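Local coordinates for metallo-beta-lactamase family protein (Thermus thermophilus, PDB 2ZO4), which binds two zinc ions and is probably a hydrolase of the metallo-beta-lactamase superfamily, at residues 3-8 with 181-186. Numbering follows the deposited sequence.
Sequences ALLPGL and EEEGVL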
ATOM      1  N   ALA A   3     -22.086  -8.466  -4.682  1.00 19.42           N
ATOM      2  CA  ALA A   3     -22.284  -8.129  -3.241  1.00 19.26           C
ATOM      3  C   ALA A   3     -21.583  -9.123  -2.313  1.00 19.21           C
ATOM      4  O   ALA A   3     -21.990 -10.282  -2.198  1.00 19.38           O
ATOM      5  CB  ALA A   3     -23.764  -8.035  -2.914  1.00 19.46           C
ATOM      6  N   LEU A   4     -20.525  -8.654  -1.654  1.00 18.61           N
ATOM      7  CA  LEU A   4     -19.755  -9.468  -0.718  1.00 18.11           C
ATOM      8  C   LEU A   4     -20.519  -9.626   0.595  1.00 17.81           C
ATOM      9  O   LEU A   4     -20.498 -10.689   1.219  1.00 17.68           O
ATOM     10  CB  LEU A   4     -18.372  -8.846  -0.475  1.00 17.98           C
ATOM     11  CG  LEU A   4     -17.497  -8.552  -1.702  1.00 18.09           C
ATOM     12  CD1 LEU A   4     -16.227  -7.831  -1.284  1.00 18.15           C
ATOM     13  CD2 LEU A   4     -17.162  -9.816  -2.489  1.00 18.44           C
ATOM     14  N   LEU A   5     -21.170  -8.542   1.003  1.00 17.33           N
ATOM     15  CA  LEU A   5     -22.166  -8.534   2.068  1.00 17.21           C
ATOM     16  C   LEU A   5     -23.244  -7.584   1.557  1.00 17.11           C
ATOM     17  O   LEU A   5     -22.976  -6.812   0.635  1.00 17.49           O
ATOM     18  CB  LEU A   5     -21.579  -7.985   3.374  1.00 16.93           C
ATOM     19  CG  LEU A   5     -20.421  -8.664   4.113  1.00 16.77           C
ATOM     20  CD1 LEU A   5     -19.998  -7.799   5.293  1.00 16.17           C
ATOM     21  CD2 LEU A   5     -20.791 -10.068   4.592  1.00 16.17           C
ATOM     22  N   PRO A   6     -24.463  -7.629   2.135  1.00 17.13           N
ATOM     23  CA  PRO A   6     -25.429  -6.611   1.717  1.00 16.89           C
ATOM     24  C   PRO A   6     -24.852  -5.217   1.951  1.00 16.82           C
ATOM     25  O   PRO A   6     -24.402  -4.912   3.057  1.00 16.84           O
ATOM     26  CB  PRO A   6     -26.635  -6.862   2.634  1.00 16.91           C
ATOM     27  CG  PRO A   6     -26.513  -8.284   3.037  1.00 17.20           C
ATOM     28  CD  PRO A   6     -25.033  -8.545   3.144  1.00 16.95           C
ATOM     29  N   GLY A   7     -24.832  -4.398   0.904  1.00 16.73           N
ATOM     30  CA  GLY A   7     -24.262  -3.055   0.986  1.00 16.50           C
ATOM     31  C   GLY A   7     -22.741  -2.994   0.995  1.00 16.39           C
ATOM     32  O   GLY A   7     -22.171  -1.984   1.404  1.00 16.39           O
ATOM     33  N   LEU A   8     -22.087  -4.071   0.559  1.00 16.28           N
ATOM     34  CA  LEU A   8     -20.633  -4.088   0.361  1.00 16.12           C
ATOM     35  C   LEU A   8     -20.298  -4.746  -0.976  1.00 16.16           C
ATOM     36  O   LEU A   8     -20.587  -5.928  -1.180  1.00 16.12           O
ATOM     37  CB  LEU A   8     -19.913  -4.801   1.519  1.00 16.04           C
ATOM     38  CG  LEU A   8     -18.405  -5.091   1.388  1.00 16.23           C
ATOM     39  CD1 LEU A   8     -17.561  -3.825   1.501  1.00 15.78           C
ATOM     40  CD2 LEU A   8     -17.947  -6.108   2.422  1.00 16.19           C
ATOM     41  N   GLU A 181     -15.696  -6.207  12.472  1.00 14.98           N
ATOM     42  CA  GLU A 181     -15.451  -7.158  13.552  1.00 15.72           C
ATOM     43  C   GLU A 181     -16.556  -8.195  13.731  1.00 16.22           C
ATOM     44  O   GLU A 181     -16.267  -9.377  13.929  1.00 16.28           O
ATOM     45  CB  GLU A 181     -15.189  -6.419  14.870  1.00 15.72           C
ATOM     46  CG  GLU A 181     -13.875  -5.645  14.882  1.00 15.84           C
ATOM     47  CD  GLU A 181     -13.598  -4.938  16.199  1.00 15.78           C
ATOM     48  OE1 GLU A 181     -14.557  -4.511  16.881  1.00 15.66           O
ATOM     49  OE2 GLU A 181     -12.408  -4.801  16.541  1.00 15.19           O
ATOM     50  N   GLU A 182     -17.812  -7.760  13.658  1.00 16.56           N
ATOM     51  CA  GLU A 182     -18.928  -8.686  13.829  1.00 17.27           C
ATOM     52  C   GLU A 182     -18.961  -9.721  12.702  1.00 16.44           C
ATOM     53  O   GLU A 182     -19.091 -10.922  12.955  1.00 16.80           O
ATOM     54  CB  GLU A 182     -20.262  -7.942  13.933  1.00 17.26           C
ATOM     55  CG  GLU A 182     -21.434  -8.862  14.285  1.00 18.92           C
ATOM     56  CD  GLU A 182     -22.722  -8.113  14.574  1.00 19.18           C
ATOM     57  OE1 GLU A 182     -22.955  -7.049  13.956  1.00 22.27           O
ATOM     58  OE2 GLU A 182     -23.507  -8.599  15.421  1.00 22.09           O
ATOM     59  N   GLU A 183     -18.805  -9.244  11.471  1.00 15.50           N
ATOM     60  CA  GLU A 183     -18.848 -10.090  10.283  1.00 14.51           C
ATOM     61  C   GLU A 183     -17.552 -10.885  10.091  1.00 13.91           C
ATOM     62  O   GLU A 183     -17.544 -11.930   9.431  1.00 13.69           O
ATOM     63  CB  GLU A 183     -19.134  -9.239   9.038  1.00 14.50           C
ATOM     64  CG  GLU A 183     -20.465  -8.476   9.070  1.00 14.63           C
ATOM     65  CD  GLU A 183     -20.371  -7.082   9.698  1.00 15.22           C
ATOM     66  OE1 GLU A 183     -19.434  -6.815  10.476  1.00 15.52           O
ATOM     67  OE2 GLU A 183     -21.250  -6.242   9.411  1.00 16.36           O
ATOM     68  N   GLY A 184     -16.459 -10.383  10.667  1.00 13.04           N
ATOM     69  CA  GLY A 184     -15.151 -11.025  10.544  1.00 11.96           C
ATOM     70  C   GLY A 184     -14.566 -10.810   9.163  1.00 11.37           C
ATOM     71  O   GLY A 184     -13.752 -11.601   8.693  1.00 11.04           O
ATOM     72  N   VAL A 185     -15.001  -9.732   8.514  1.00 10.89           N
ATOM     73  CA  VAL A 185     -14.576  -9.406   7.158  1.00 10.52           C
ATOM     74  C   VAL A 185     -13.499  -8.325   7.227  1.00 10.33           C
ATOM     75  O   VAL A 185     -13.720  -7.249   7.798  1.00  9.83           O
ATOM     76  CB  VAL A 185     -15.773  -8.948   6.282  1.00 10.63           C
ATOM     77  CG1 VAL A 185     -15.289  -8.340   4.961  1.00 10.59           C
ATOM     78  CG2 VAL A 185     -16.724 -10.120   6.020  1.00 10.27           C
ATOM     79  N   LEU A 186     -12.333  -8.641   6.663  1.00 10.04           N
ATOM     80  CA  LEU A 186     -11.192  -7.734   6.658  1.00  9.78           C
ATOM     81  C   LEU A 186     -11.003  -7.112   5.287  1.00  9.88           C
ATOM     82  O   LEU A 186     -10.842  -7.822   4.292  1.00  9.68           O
ATOM     83  CB  LEU A 186      -9.912  -8.474   7.066  1.00  9.95           C
ATOM     84  CG  LEU A 186      -8.580  -7.704   7.029  1.00  9.64           C
ATOM     85  CD1 LEU A 186      -8.576  -6.529   8.008  1.00  9.30           C
ATOM     86  CD2 LEU A 186      -7.403  -8.632   7.310  1.00  9.47           C
TER
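Leu5 packs on Glu183 and Val185, and Leu8 on Val185, in a small apolar contact at the outer end of the two beta sheets. Here the turn before strand 8-14 meets the hairpin turn between strands 176-180 and 185-189. No hydrogen bond crosses it, and the two segments bury 138 Å² between them. Strand 8-14 is an outermost strand of the six-stranded sheet, and the hairpin belongs to the five-stranded sheet.

Leu5 carries most of the contact through one methyl. Its CD1 lies 3.9 Å from CG of Glu183 and 4.1 Å from CG2 of Val185. Glu183 thus takes part with its aliphatic carbons. Its chain bends at chi2 (89°), and the carboxylate turns off from the CB-CG part that meets the leucine. The side chains of Leu5 and Val185 lie alongside one another, pointing opposite ways. Deeper in, Leu8 CD2 approaches the other valine methyl, CG1, at 4.3 Å. With CG1 anti to the backbone N (chi1 168°), Val185 offers one methyl to each leucine.

The backbone of 3-8 folds back on itself. A type II turn runs from Leu5 to Leu8, closed by Leu8 N to Leu5 O at 2.9 Å, with Gly7 at positive phi. Leu4 N bonds Leu8 O at 2.8 Å, and the Leu5 N bond to the same oxygen is weak; Leu4 and Leu5 form a classic beta bulge opposite Leu8. Around the contact, Leu5 also packs on Leu180, Val185 on Val228 and Tyr230, and Leu8 on Leu27.

The zinc sites lie elsewhere. The Leu8-Val185 pair belongs to the central beta sandwich of the alpha-beta/beta-alpha metallo-beta-lactamase fold, and Leu5 and Glu183 close its edge from the loops.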